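Local coordinates for inactive glucansucrase (Lactobacillus reuteri, PDB 5JBD), which belongs to glycoside hydrolase family 70 as an inactive glucansucrase homologue, built around a TIM-barrel fold and carrying a bound calcium ion, at residues 78-83 against 148-153; 93-98 against 162-167; 194-199 against 788-793; 207-212 against 783-788; 251-256 against 803-808. All blocks are in the same frame, centred on the assembly; numbering follows the deposited sequence.

Interaction 1 of 5, residues 78-83 against 148-153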
# COMPACT_ATOMS: atom_id res chain seq x y z
N ASP A 78 24.11 -16.71 -31.93
CA ASP A 78 25.29 -15.92 -31.63
C ASP A 78 24.94 -14.44 -31.63
O ASP A 78 25.14 -13.75 -32.63
CB ASP A 78 26.41 -16.22 -32.62
CG ASP A 78 26.80 -17.68 -32.63
OD1 ASP A 78 26.98 -18.26 -31.54
OD2 ASP A 78 26.92 -18.27 -33.73
N TRP A 79 24.39 -13.98 -30.52
CA TRP A 79 24.07 -12.59 -30.32
C TRP A 79 25.20 -11.90 -29.55
O TRP A 79 25.96 -12.55 -28.84
CB TRP A 79 22.73 -12.45 -29.61
CG TRP A 79 21.57 -12.85 -30.47
CD1 TRP A 79 21.38 -14.07 -31.07
CD2 TRP A 79 20.45 -12.05 -30.83
NE1 TRP A 79 20.21 -14.06 -31.78
CE2 TRP A 79 19.62 -12.84 -31.66
CE3 TRP A 79 20.07 -10.74 -30.55
CZ2 TRP A 79 18.44 -12.35 -32.20
CZ3 TRP A 79 18.90 -10.26 -31.08
CH2 TRP A 79 18.08 -11.07 -31.89
N ARG A 80 25.32 -10.59 -29.73
CA ARG A 80 26.31 -9.79 -29.06
C ARG A 80 25.68 -8.53 -28.49
O ARG A 80 24.68 -8.04 -29.02
CB ARG A 80 27.45 -9.41 -30.01
CG ARG A 80 28.26 -10.56 -30.59
CD ARG A 80 29.06 -11.29 -29.53
NE ARG A 80 29.86 -12.39 -30.05
CZ ARG A 80 29.46 -13.66 -30.17
NH1 ARG A 80 28.24 -14.06 -29.81
NH2 ARG A 80 30.31 -14.56 -30.66
N PRO A 81 26.24 -8.00 -27.38
CA PRO A 81 25.75 -6.77 -26.80
C PRO A 81 26.06 -5.58 -27.69
O PRO A 81 27.18 -5.47 -28.24
CB PRO A 81 26.51 -6.69 -25.48
CG PRO A 81 27.78 -7.39 -25.75
CD PRO A 81 27.42 -8.52 -26.65
N LEU A 82 25.07 -4.70 -27.84
CA LEU A 82 25.22 -3.48 -28.64
C LEU A 82 26.38 -2.60 -28.14
O LEU A 82 27.05 -1.94 -28.95
CB LEU A 82 23.90 -2.70 -28.71
CG LEU A 82 22.81 -3.29 -29.62
CD1 LEU A 82 21.43 -2.74 -29.30
CD2 LEU A 82 23.16 -3.04 -31.08
N LEU A 83 26.66 -2.63 -26.83
CA LEU A 83 27.74 -1.82 -26.24
C LEU A 83 29.16 -2.19 -26.64
O LEU A 83 30.09 -1.45 -26.31
CB LEU A 83 27.63 -1.78 -24.70
CG LEU A 83 26.62 -0.75 -24.20
CD1 LEU A 83 26.23 -1.07 -22.76
CD2 LEU A 83 27.14 0.68 -24.35
N LYS A 148 33.55 -20.60 -23.88
CA LYS A 148 32.51 -21.38 -24.60
C LYS A 148 31.11 -20.77 -24.52
O LYS A 148 30.11 -21.50 -24.42
CB LYS A 148 32.49 -22.84 -24.10
CG LYS A 148 33.84 -23.53 -24.12
CD LYS A 148 34.22 -23.92 -25.51
CE LYS A 148 35.60 -24.53 -25.63
NZ LYS A 148 35.70 -25.88 -25.00
N GLY A 149 31.03 -19.44 -24.52
CA GLY A 149 29.75 -18.75 -24.35
C GLY A 149 29.88 -17.30 -23.94
O GLY A 149 30.97 -16.81 -23.66
N THR A 150 28.74 -16.63 -23.88
CA THR A 150 28.66 -15.19 -23.65
C THR A 150 28.20 -14.81 -22.22
O THR A 150 27.88 -13.64 -21.96
CB THR A 150 27.67 -14.56 -24.65
OG1 THR A 150 26.42 -15.26 -24.61
CG2 THR A 150 28.23 -14.62 -26.05
N SER A 151 28.18 -15.77 -21.30
CA SER A 151 27.60 -15.52 -19.97
C SER A 151 28.47 -14.56 -19.13
O SER A 151 27.95 -13.63 -18.50
CB SER A 151 27.35 -16.87 -19.27
OG SER A 151 26.57 -16.70 -18.09
N LYS A 152 29.80 -14.74 -19.18
CA LYS A 152 30.72 -13.79 -18.55
C LYS A 152 30.57 -12.39 -19.16
O LYS A 152 30.44 -11.40 -18.44
CB LYS A 152 32.17 -14.25 -18.65
CG LYS A 152 33.13 -13.45 -17.77
CD LYS A 152 34.59 -13.79 -18.05
CE LYS A 152 35.54 -12.93 -17.22
NZ LYS A 152 35.54 -11.49 -17.62
N LEU A 153 30.59 -12.32 -20.50
CA LEU A 153 30.40 -11.04 -21.22
C LEU A 153 29.14 -10.32 -20.79
O LEU A 153 29.17 -9.10 -20.52
CB LEU A 153 30.38 -11.28 -22.74
CG LEU A 153 30.09 -10.08 -23.66
CD1 LEU A 153 31.08 -8.94 -23.42
CD2 LEU A 153 30.16 -10.52 -25.11
O HOH W 1 25.07 -14.85 -27.34

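Interaction 2 of 5, residues 93-98 against 162-167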
# COMPACT_ATOMS: atom_id res chain seq x y z
N GLN A 93 32.33 5.53 -24.86
CA GLN A 93 33.15 4.62 -25.65
C GLN A 93 34.51 4.41 -24.99
O GLN A 93 34.96 3.27 -24.82
CB GLN A 93 33.31 5.15 -27.09
CG GLN A 93 34.13 4.25 -28.02
CD GLN A 93 34.33 4.86 -29.40
OE1 GLN A 93 34.13 6.05 -29.59
NE2 GLN A 93 34.72 4.04 -30.37
N ALA A 94 35.16 5.51 -24.63
CA ALA A 94 36.46 5.44 -23.97
C ALA A 94 36.33 4.75 -22.61
O ALA A 94 37.18 3.94 -22.26
CB ALA A 94 37.09 6.82 -23.82
N GLN A 95 35.23 5.01 -21.89
CA GLN A 95 34.95 4.30 -20.63
C GLN A 95 34.78 2.79 -20.82
O GLN A 95 35.30 2.00 -20.03
CB GLN A 95 33.71 4.83 -19.93
CG GLN A 95 33.82 6.21 -19.29
CD GLN A 95 32.50 6.63 -18.70
OE1 GLN A 95 31.94 5.94 -17.85
NE2 GLN A 95 31.97 7.76 -19.16
N PHE A 96 34.06 2.40 -21.87
CA PHE A 96 33.88 0.98 -22.20
C PHE A 96 35.22 0.29 -22.41
O PHE A 96 35.47 -0.78 -21.86
CB PHE A 96 32.99 0.81 -23.43
CG PHE A 96 32.80 -0.61 -23.84
CD1 PHE A 96 31.84 -1.40 -23.21
CD2 PHE A 96 33.55 -1.17 -24.86
CE1 PHE A 96 31.64 -2.72 -23.58
CE2 PHE A 96 33.37 -2.50 -25.23
CZ PHE A 96 32.41 -3.27 -24.59
N ILE A 97 36.08 0.92 -23.21
CA ILE A 97 37.41 0.37 -23.52
C ILE A 97 38.24 0.20 -22.25
O ILE A 97 38.77 -0.89 -21.98
CB ILE A 97 38.14 1.23 -24.60
CG1 ILE A 97 37.40 1.13 -25.94
CG2 ILE A 97 39.59 0.79 -24.77
CD1 ILE A 97 37.75 2.21 -26.95
N LYS A 98 38.34 1.28 -21.47
CA LYS A 98 39.02 1.28 -20.16
C LYS A 98 38.50 0.20 -19.21
O LYS A 98 39.28 -0.54 -18.63
CB LYS A 98 38.85 2.64 -19.46
CG LYS A 98 39.74 3.76 -19.99
CD LYS A 98 39.78 4.96 -19.02
CE LYS A 98 40.65 4.88 -17.77
NZ LYS A 98 41.13 6.23 -17.32
N ALA A 162 26.18 -0.27 -15.21
CA ALA A 162 25.92 0.27 -13.86
C ALA A 162 26.86 1.40 -13.42
O ALA A 162 26.52 2.16 -12.53
CB ALA A 162 25.95 -0.86 -12.82
N THR A 163 28.03 1.52 -14.05
CA THR A 163 28.97 2.63 -13.79
C THR A 163 28.74 3.88 -14.66
O THR A 163 29.38 4.90 -14.44
CB THR A 163 30.44 2.19 -13.96
OG1 THR A 163 30.77 2.07 -15.36
CG2 THR A 163 30.72 0.86 -13.23
N VAL A 164 27.85 3.80 -15.65
CA VAL A 164 27.60 4.90 -16.58
C VAL A 164 26.27 5.56 -16.20
O VAL A 164 25.23 4.92 -16.31
CB VAL A 164 27.55 4.39 -18.05
CG1 VAL A 164 27.34 5.55 -19.02
CG2 VAL A 164 28.80 3.61 -18.38
N PRO A 165 26.31 6.82 -15.73
CA PRO A 165 25.07 7.48 -15.27
C PRO A 165 23.89 7.34 -16.22
O PRO A 165 22.82 6.90 -15.78
CB PRO A 165 25.50 8.95 -15.13
CG PRO A 165 26.93 8.86 -14.71
CD PRO A 165 27.49 7.66 -15.44
N GLU A 166 24.07 7.66 -17.50
CA GLU A 166 22.94 7.62 -18.43
C GLU A 166 22.37 6.22 -18.74
O GLU A 166 21.25 6.11 -19.24
CB GLU A 166 23.23 8.43 -19.70
CG GLU A 166 24.22 7.80 -20.66
CD GLU A 166 24.78 8.82 -21.62
OE1 GLU A 166 24.06 9.15 -22.59
OE2 GLU A 166 25.92 9.27 -21.41
N LEU A 167 23.11 5.16 -18.40
CA LEU A 167 22.65 3.77 -18.59
C LEU A 167 22.28 3.09 -17.27
O LEU A 167 22.21 1.86 -17.20
CB LEU A 167 23.73 2.95 -19.33
CG LEU A 167 24.37 3.60 -20.56
CD1 LEU A 167 25.43 2.68 -21.16
CD2 LEU A 167 23.31 3.95 -21.60
O HOH W 2 32.66 3.57 -16.68

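Interaction 3 of 5, residues 194-199 against 788-793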
# COMPACT_ATOMS: atom_id res chain seq x y z
N VAL A 194 7.92 9.85 -12.70
CA VAL A 194 7.87 10.28 -14.05
C VAL A 194 6.41 10.14 -14.52
O VAL A 194 5.73 9.18 -14.15
CB VAL A 194 8.91 9.41 -14.81
CG1 VAL A 194 8.30 8.50 -15.85
CG2 VAL A 194 10.12 10.23 -15.25
N ILE A 195 5.91 11.09 -15.29
CA ILE A 195 4.58 10.95 -15.93
C ILE A 195 4.71 10.48 -17.38
O ILE A 195 5.72 10.76 -18.03
CB ILE A 195 3.74 12.25 -15.92
CG1 ILE A 195 4.46 13.42 -16.62
CG2 ILE A 195 3.39 12.63 -14.48
CD1 ILE A 195 3.61 14.68 -16.75
N PHE A 196 3.69 9.79 -17.87
CA PHE A 196 3.60 9.40 -19.29
C PHE A 196 2.80 10.47 -20.03
O PHE A 196 1.66 10.79 -19.64
CB PHE A 196 2.91 8.05 -19.45
CG PHE A 196 3.57 6.91 -18.71
CD1 PHE A 196 4.92 6.92 -18.39
CD2 PHE A 196 2.81 5.81 -18.34
CE1 PHE A 196 5.50 5.86 -17.73
CE2 PHE A 196 3.39 4.74 -17.68
CZ PHE A 196 4.74 4.76 -17.37
N VAL A 197 3.40 11.02 -21.09
CA VAL A 197 2.77 12.10 -21.88
C VAL A 197 2.59 11.68 -23.32
O VAL A 197 3.23 10.73 -23.79
CB VAL A 197 3.56 13.43 -21.83
CG1 VAL A 197 3.78 13.88 -20.38
CG2 VAL A 197 4.88 13.36 -22.60
N ASN A 198 1.70 12.39 -24.00
CA ASN A 198 1.40 12.12 -25.41
C ASN A 198 2.55 12.53 -26.31
O ASN A 198 3.25 13.51 -26.06
CB ASN A 198 0.11 12.84 -25.85
CG ASN A 198 -1.15 12.22 -25.26
OD1 ASN A 198 -1.10 11.18 -24.60
ND2 ASN A 198 -2.28 12.88 -25.48
N ASN A 199 2.76 11.74 -27.35
CA ASN A 199 3.82 12.01 -28.31
C ASN A 199 3.52 11.31 -29.64
O ASN A 199 3.85 10.13 -29.83
CB ASN A 199 5.18 11.57 -27.76
CG ASN A 199 6.32 11.89 -28.73
OD1 ASN A 199 6.13 12.61 -29.72
ND2 ASN A 199 7.50 11.35 -28.45
N ALA A 788 10.18 2.00 -19.75
CA ALA A 788 9.56 1.59 -18.49
C ALA A 788 8.96 0.21 -18.63
O ALA A 788 8.48 -0.15 -19.72
CB ALA A 788 8.47 2.57 -18.09
N TYR A 789 9.00 -0.55 -17.55
CA TYR A 789 8.20 -1.77 -17.43
C TYR A 789 6.76 -1.34 -17.18
O TYR A 789 6.47 -0.72 -16.16
CB TYR A 789 8.73 -2.65 -16.29
CG TYR A 789 10.05 -3.29 -16.64
CD1 TYR A 789 11.25 -2.62 -16.45
CD2 TYR A 789 10.09 -4.55 -17.23
CE1 TYR A 789 12.47 -3.21 -16.79
CE2 TYR A 789 11.31 -5.15 -17.58
CZ TYR A 789 12.49 -4.47 -17.36
OH TYR A 789 13.68 -5.04 -17.71
N THR A 790 5.88 -1.62 -18.14
CA THR A 790 4.47 -1.19 -18.10
C THR A 790 3.44 -2.27 -18.46
O THR A 790 2.24 -2.05 -18.25
CB THR A 790 4.23 -0.10 -19.15
OG1 THR A 790 4.42 -0.66 -20.44
CG2 THR A 790 5.15 1.08 -18.97
N THR A 791 3.88 -3.39 -19.03
CA THR A 791 2.99 -4.26 -19.75
C THR A 791 2.93 -5.65 -19.11
O THR A 791 3.97 -6.26 -18.80
CB THR A 791 3.39 -4.30 -21.24
OG1 THR A 791 3.31 -2.97 -21.77
CG2 THR A 791 2.49 -5.22 -22.05
N GLY A 792 1.71 -6.14 -18.91
CA GLY A 792 1.48 -7.41 -18.24
C GLY A 792 0.12 -7.47 -17.59
O GLY A 792 -0.82 -6.80 -18.03
N GLY A 793 0.02 -8.26 -16.53
CA GLY A 793 -1.26 -8.54 -15.87
C GLY A 793 -1.50 -10.01 -15.61
O GLY A 793 -2.43 -10.36 -14.86

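Interaction 4 of 5, residues 207-212 against 783-788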
# COMPACT_ATOMS: atom_id res chain seq x y z
N GLY A 207 10.88 11.52 -31.59
CA GLY A 207 10.30 10.19 -31.60
C GLY A 207 8.78 10.22 -31.58
O GLY A 207 8.16 11.25 -31.81
N ASN A 208 8.19 9.07 -31.29
CA ASN A 208 6.75 8.88 -31.38
C ASN A 208 6.39 7.64 -30.59
O ASN A 208 6.91 6.55 -30.86
CB ASN A 208 6.36 8.69 -32.85
CG ASN A 208 4.85 8.55 -33.05
OD1 ASN A 208 4.23 7.63 -32.52
ND2 ASN A 208 4.28 9.42 -33.86
N THR A 209 5.50 7.81 -29.60
CA THR A 209 4.99 6.69 -28.81
C THR A 209 3.46 6.73 -28.79
O THR A 209 2.84 6.57 -27.74
CB THR A 209 5.54 6.73 -27.36
OG1 THR A 209 5.23 8.00 -26.78
CG2 THR A 209 7.05 6.52 -27.35
N SER A 210 2.86 6.94 -29.97
CA SER A 210 1.44 7.30 -30.06
C SER A 210 0.49 6.19 -29.59
O SER A 210 -0.62 6.49 -29.16
CB SER A 210 1.06 7.77 -31.47
OG SER A 210 1.27 6.76 -32.43
N TYR A 211 0.93 4.94 -29.67
CA TYR A 211 0.22 3.79 -29.07
C TYR A 211 -0.02 3.98 -27.54
O TYR A 211 -0.94 3.39 -26.99
CB TYR A 211 0.98 2.46 -29.34
CG TYR A 211 2.45 2.58 -28.99
CD1 TYR A 211 2.89 2.47 -27.68
CD2 TYR A 211 3.40 2.89 -29.98
CE1 TYR A 211 4.21 2.65 -27.35
CE2 TYR A 211 4.73 3.08 -29.65
CZ TYR A 211 5.13 2.95 -28.33
OH TYR A 211 6.44 3.11 -27.96
N ALA A 212 0.82 4.78 -26.87
CA ALA A 212 0.65 5.08 -25.42
C ALA A 212 -0.05 6.41 -25.12
O ALA A 212 -0.14 6.81 -23.95
CB ALA A 212 2.01 5.04 -24.72
N ASN A 783 9.79 15.01 -21.93
CA ASN A 783 9.50 14.48 -23.26
C ASN A 783 10.62 13.56 -23.78
O ASN A 783 11.02 13.65 -24.95
CB ASN A 783 9.21 15.64 -24.25
CG ASN A 783 8.07 16.53 -23.79
OD1 ASN A 783 8.26 17.71 -23.49
ND2 ASN A 783 6.88 15.96 -23.71
N GLN A 784 11.11 12.69 -22.90
CA GLN A 784 12.19 11.76 -23.22
C GLN A 784 11.64 10.36 -23.34
O GLN A 784 10.84 9.93 -22.49
CB GLN A 784 13.26 11.75 -22.13
CG GLN A 784 14.06 13.04 -22.00
CD GLN A 784 14.76 13.43 -23.27
OE1 GLN A 784 15.45 12.63 -23.90
NE2 GLN A 784 14.59 14.69 -23.67
N ILE A 785 12.08 9.62 -24.35
CA ILE A 785 11.71 8.22 -24.48
C ILE A 785 12.44 7.41 -23.41
O ILE A 785 13.65 7.51 -23.27
CB ILE A 785 11.94 7.69 -25.92
CG1 ILE A 785 11.02 8.45 -26.88
CG2 ILE A 785 11.68 6.19 -25.97
CD1 ILE A 785 10.99 7.98 -28.30
N TYR A 786 11.67 6.58 -22.70
CA TYR A 786 12.10 5.83 -21.52
C TYR A 786 11.50 4.43 -21.63
O TYR A 786 10.32 4.29 -21.98
CB TYR A 786 11.54 6.56 -20.28
CG TYR A 786 11.87 6.01 -18.90
CD1 TYR A 786 13.19 5.95 -18.44
CD2 TYR A 786 10.86 5.61 -18.01
CE1 TYR A 786 13.49 5.48 -17.15
CE2 TYR A 786 11.15 5.15 -16.72
CZ TYR A 786 12.46 5.09 -16.29
OH TYR A 786 12.76 4.63 -15.01
N PHE A 787 12.29 3.41 -21.32
CA PHE A 787 11.85 2.02 -21.50
C PHE A 787 11.29 1.42 -20.21
O PHE A 787 11.81 0.46 -19.66
CB PHE A 787 13.00 1.17 -22.07
CG PHE A 787 13.54 1.65 -23.39
CD1 PHE A 787 12.68 1.99 -24.44
CD2 PHE A 787 14.91 1.73 -23.61
CE1 PHE A 787 13.18 2.42 -25.67
CE2 PHE A 787 15.41 2.15 -24.84
CZ PHE A 787 14.55 2.49 -25.87
N ALA A 788 10.18 2.00 -19.75
CA ALA A 788 9.56 1.59 -18.49
C ALA A 788 8.96 0.21 -18.63
O ALA A 788 8.48 -0.15 -19.72
CB ALA A 788 8.47 2.57 -18.09

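Interaction 5 of 5, residues 251-256 against 803-808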
# COMPACT_ATOMS: atom_id res chain seq x y z
N VAL A 251 -10.84 1.95 -17.95
CA VAL A 251 -10.33 1.53 -16.65
C VAL A 251 -11.46 1.54 -15.61
O VAL A 251 -11.55 0.63 -14.76
CB VAL A 251 -9.13 2.39 -16.20
CG1 VAL A 251 -8.68 2.02 -14.78
CG2 VAL A 251 -7.97 2.21 -17.17
N GLN A 252 -12.33 2.54 -15.67
CA GLN A 252 -13.43 2.65 -14.70
C GLN A 252 -14.37 1.46 -14.82
O GLN A 252 -14.79 0.90 -13.81
CB GLN A 252 -14.17 3.98 -14.84
CG GLN A 252 -13.32 5.17 -14.43
CD GLN A 252 -14.04 6.50 -14.53
OE1 GLN A 252 -15.16 6.60 -15.02
NE2 GLN A 252 -13.38 7.54 -14.04
N ALA A 253 -14.66 1.04 -16.07
CA ALA A 253 -15.44 -0.17 -16.29
C ALA A 253 -14.72 -1.42 -15.78
O ALA A 253 -15.33 -2.28 -15.16
CB ALA A 253 -15.81 -0.32 -17.77
N GLU A 254 -13.41 -1.51 -16.01
CA GLU A 254 -12.62 -2.64 -15.48
C GLU A 254 -12.63 -2.74 -13.94
O GLU A 254 -12.65 -3.85 -13.40
CB GLU A 254 -11.18 -2.64 -16.06
CG GLU A 254 -10.17 -3.62 -15.44
CD GLU A 254 -10.59 -5.08 -15.46
OE1 GLU A 254 -11.50 -5.47 -16.23
OE2 GLU A 254 -9.99 -5.87 -14.69
N ASN A 255 -12.64 -1.61 -13.24
CA ASN A 255 -12.75 -1.64 -11.76
C ASN A 255 -14.07 -2.27 -11.31
O ASN A 255 -14.09 -3.07 -10.35
CB ASN A 255 -12.60 -0.24 -11.15
CG ASN A 255 -11.21 0.33 -11.32
OD1 ASN A 255 -10.21 -0.40 -11.36
ND2 ASN A 255 -11.14 1.65 -11.42
N LEU A 256 -15.15 -1.94 -12.02
CA LEU A 256 -16.47 -2.53 -11.77
C LEU A 256 -16.44 -4.03 -11.97
O LEU A 256 -16.96 -4.78 -11.14
CB LEU A 256 -17.55 -1.88 -12.64
CG LEU A 256 -17.82 -0.40 -12.36
CD1 LEU A 256 -18.76 0.18 -13.40
CD2 LEU A 256 -18.38 -0.21 -10.97
N LYS A 803 -14.46 -9.77 -18.22
CA LYS A 803 -15.28 -10.96 -18.49
C LYS A 803 -16.77 -10.78 -18.13
O LYS A 803 -17.64 -11.31 -18.82
CB LYS A 803 -14.69 -12.17 -17.75
CG LYS A 803 -15.43 -13.48 -17.97
CD LYS A 803 -14.75 -14.60 -17.21
CE LYS A 803 -15.46 -15.91 -17.41
NZ LYS A 803 -14.83 -17.04 -16.69
N TYR A 804 -17.04 -10.04 -17.06
CA TYR A 804 -18.39 -9.84 -16.52
C TYR A 804 -19.09 -8.55 -17.00
O TYR A 804 -20.22 -8.27 -16.58
CB TYR A 804 -18.30 -9.87 -14.98
CG TYR A 804 -17.45 -11.04 -14.51
CD1 TYR A 804 -17.89 -12.33 -14.70
CD2 TYR A 804 -16.19 -10.85 -13.94
CE1 TYR A 804 -17.12 -13.42 -14.32
CE2 TYR A 804 -15.41 -11.93 -13.56
CZ TYR A 804 -15.89 -13.21 -13.74
OH TYR A 804 -15.14 -14.28 -13.37
N LEU A 805 -18.45 -7.79 -17.89
CA LEU A 805 -19.02 -6.51 -18.34
C LEU A 805 -20.37 -6.64 -19.06
O LEU A 805 -21.27 -5.82 -18.83
CB LEU A 805 -18.01 -5.73 -19.19
CG LEU A 805 -16.81 -5.18 -18.38
CD1 LEU A 805 -15.78 -4.57 -19.32
CD2 LEU A 805 -17.26 -4.14 -17.35
N ALA A 806 -20.50 -7.64 -19.94
CA ALA A 806 -21.74 -7.82 -20.70
C ALA A 806 -22.90 -8.17 -19.77
O ALA A 806 -23.99 -7.63 -19.92
CB ALA A 806 -21.58 -8.89 -21.77
N GLU A 807 -22.65 -9.02 -18.79
CA GLU A 807 -23.68 -9.38 -17.81
C GLU A 807 -24.02 -8.20 -16.84
O GLU A 807 -25.19 -7.99 -16.51
CB GLU A 807 -23.35 -10.70 -17.10
CG GLU A 807 -23.81 -11.94 -17.85
CD GLU A 807 -25.31 -12.09 -17.97
OE1 GLU A 807 -26.08 -11.49 -17.18
OE2 GLU A 807 -25.72 -12.82 -18.86
N LEU A 808 -23.01 -7.42 -16.47
CA LEU A 808 -23.23 -6.20 -15.69
C LEU A 808 -24.07 -5.18 -16.46
O LEU A 808 -24.96 -4.56 -15.90
CB LEU A 808 -21.91 -5.56 -15.24
CG LEU A 808 -21.16 -6.31 -14.13
CD1 LEU A 808 -19.74 -5.77 -13.99
CD2 LEU A 808 -21.90 -6.21 -12.80

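Interaction 1 of 5, residues 78-83 against 148-153
P81 and R80, on one strand of the small antiparallel pair 58-59/80-81, pack on L153 and T150 at the start of helix 151-162, just past the Schellman motif at K148 that closes helix 126-147. L153 holds CG anti to its backbone N (chi1 175°) and meets the proline ring with one branch, CD2 lying 3.7 Å from P81 CD. The R80 side chain crosses T150 at about a right angle, NH1 coming obliquely to within 3.8 Å of T150 CG2. A bend at chi2 (-67°) folds the arginine back, and NH1 gives a nearly straight bond of 2.9 Å to W79 O; the oxygen lies in the guanidinium plane, yet the nitrogen sits well above the carbonyl plane. NE forms a salt bridge with E141 of helix 126-147, fixing the group at a second point. T150 occupies the N-cap position without a side-chain capping bond. Its OG1 instead lies 3.1 Å from a water that donates to W79 O at 2.9 Å.

Interaction 2 of 5, residues 93-98 against 162-167
Q95, on helix 90-101, faces T163 and V164 in the loop that follows helix 151-162, and the meeting combines one oxygen-to-methyl touch with a water bridge. The direct contact is a single van der Waals touch: OE1 of Q95 lies 3.9 Å from CG2 of V164, the two side chains crossing at a slant. Q95 turns CG to the side of its own backbone N (chi1 -71°) and runs extended from there, which carries the amide across to the loop. V164 also rests on V92, one turn earlier on the same helix, and Q95 packs on F160.

Polar linkage is supplied by one water. It donates to both segments, to Q95 OE1 at 2.7 Å and to T163 OG1 at 2.8 Å. T163 OG1 is bonded in addition to F160 O, in the last turn of helix 151-162, while Q95 NE2 makes a weak bond to D91 OD1.

Within the loop, L167 N bonds to V164 O at 3.0 Å, an oxygen that also receives S168 OG, so the backbone around V164 is pinned.

With no hydrogen bond joining the segments directly, the water is the polar bridge. Its donation to OE1, together with the weak bond from NE2, probably favours the orientation of the Q95 amide in which OE1 faces the water and T163.

Interaction 3 of 5, residues 194-199 against 788-793
T790 OG1 is held by two partners: it accepts from T791 OG1 at 2.9 Å and is hydrogen-bonded to E760 OE1 of the adjoining strand 758-767. With OG1 set between the backbone N and the carbonyl carbon (chi1 65°), the methyl CG2 is anti to the carbonyl carbon and comes within 4.0 Å of F196 CZ. The two side chains slide past one another in opposite directions, and the methyl meets the far end of the ring obliquely. A788, two residues earlier, adds its CB at 4.4 Å from the same CZ, while Y789 between them points away.

These strands are not neighbours in the six-stranded antiparallel sheet. Strand 758-767 separates 193-197 from the edge strand 784-791, consistent with the 9.9 Å between the CA atoms of F196 and A788. F196 therefore reaches along one face of the sheet past the intervening strand, and its side chain also touches Q841 and T844 of strand 841-845, the neighbour of 193-197 on the side away from 758-767. At T790 and T791 the edge strand forms a classic beta bulge opposite G758.

The chemistry divides T790 in two: the hydroxyl is tied to T791 and E760, and the methyl serves the apolar contact. No hydrogen bond crosses between the segments, and the bonds of OG1 probably help hold the rotation that sets the methyl against the F196 ring.

Interaction 4 of 5, residues 207-212 against 783-788
I785 projects from edge strand 784-791 of the six-stranded antiparallel sheet onto the loop 207-212, where an Asx turn at N208 shapes the backbone. I785 CB points to the loop but is still 5.2 Å from T209 CG2. From there the side chain divides. I785 CG2, anti to the backbone N, turns to its own strand and lies 4.1 Å from F787 CE1. I785 CG1 takes the position beside the backbone N (chi1 -64°) and approaches T209 CG2 at 4.4 Å. An extended second torsion then delivers I785 CD1 to the loop backbone, 4.0 Å from G207 CA, with T209 CG2 again in touch at 4.3 Å. G207 has positive phi and no side chain, so the methyl can come straight onto its CA. I785 also packs on A761 of the adjacent strand 758-767.

Polar bonds to neighbouring parts of the chain hold the loop. T209 OG1 bonds to T763 OG1 of strand 758-767, and N208 ND2 is hydrogen-bonded to S201 O and N200 OD1. The Y211 ring lays one face against T209 C, and its OH reaches A761 O. No hydrogen bond joins the two segments themselves. N208 OD1 takes two donors: S210 OG at 3.1 Å arrives in the carbonyl plane on a lone pair, whereas S210 N, at 3.0 Å, completes the Asx turn from above that plane.

Interaction 5 of 5, residues 251-256 against 803-808
Helix 249-263 and the start of helix 805-811 approach most closely at A253 and L805, whose CA atoms stand 7.6 Å apart. L805 does most of the touching: one branch, CD2, reaches the backbone of the facing helix at 3.5 Å from A253 O and lies 4.1 Å from A253 CB. The leucine sets CG beside its backbone N (chi1 -70°) and continues with an extended second torsion, which takes the branch across to a spot where the partner has only a methyl. One turn on, L808 CD1 repeats the theme more loosely, 4.1 Å from L256 O. No hydrogen bond passes between these segments, but Y804 N is bonded to N257 OD1, and E254 OE2 to Q797 and Y713. The packing is mostly leucine branches against helix backbone plus the A253 methyl, and all touching residues are buried. L256 and L808 both continue onto L299, so helix 291-304 flanks the pair, while L808 leans on Y260 of helix 249-263, the helix that follows strand 242-244.

Overall arrangement
From the N terminus, interactions 1 and 2 come first and cross: 93-98 lies between 78-83 and 148-153, and 162-167 follows both. They close short, largely helical loops and touch through L83, which meets F96 and L167. The other three are long-range, each closing a span of more than 540 residues. Interaction 4 falls within the span of interaction 3; they share A788 of strand 784-791, and segments 194-199 and 207-212 meet where N199 O probably accepts from T209 N. Interaction 5 crosses both, about 23 Å from interaction 3 between centres. Interaction 3 joins two non-adjacent strands of the six-stranded sheet, interaction 4 lays a loop on its edge strand, and interaction 5 pairs two helices.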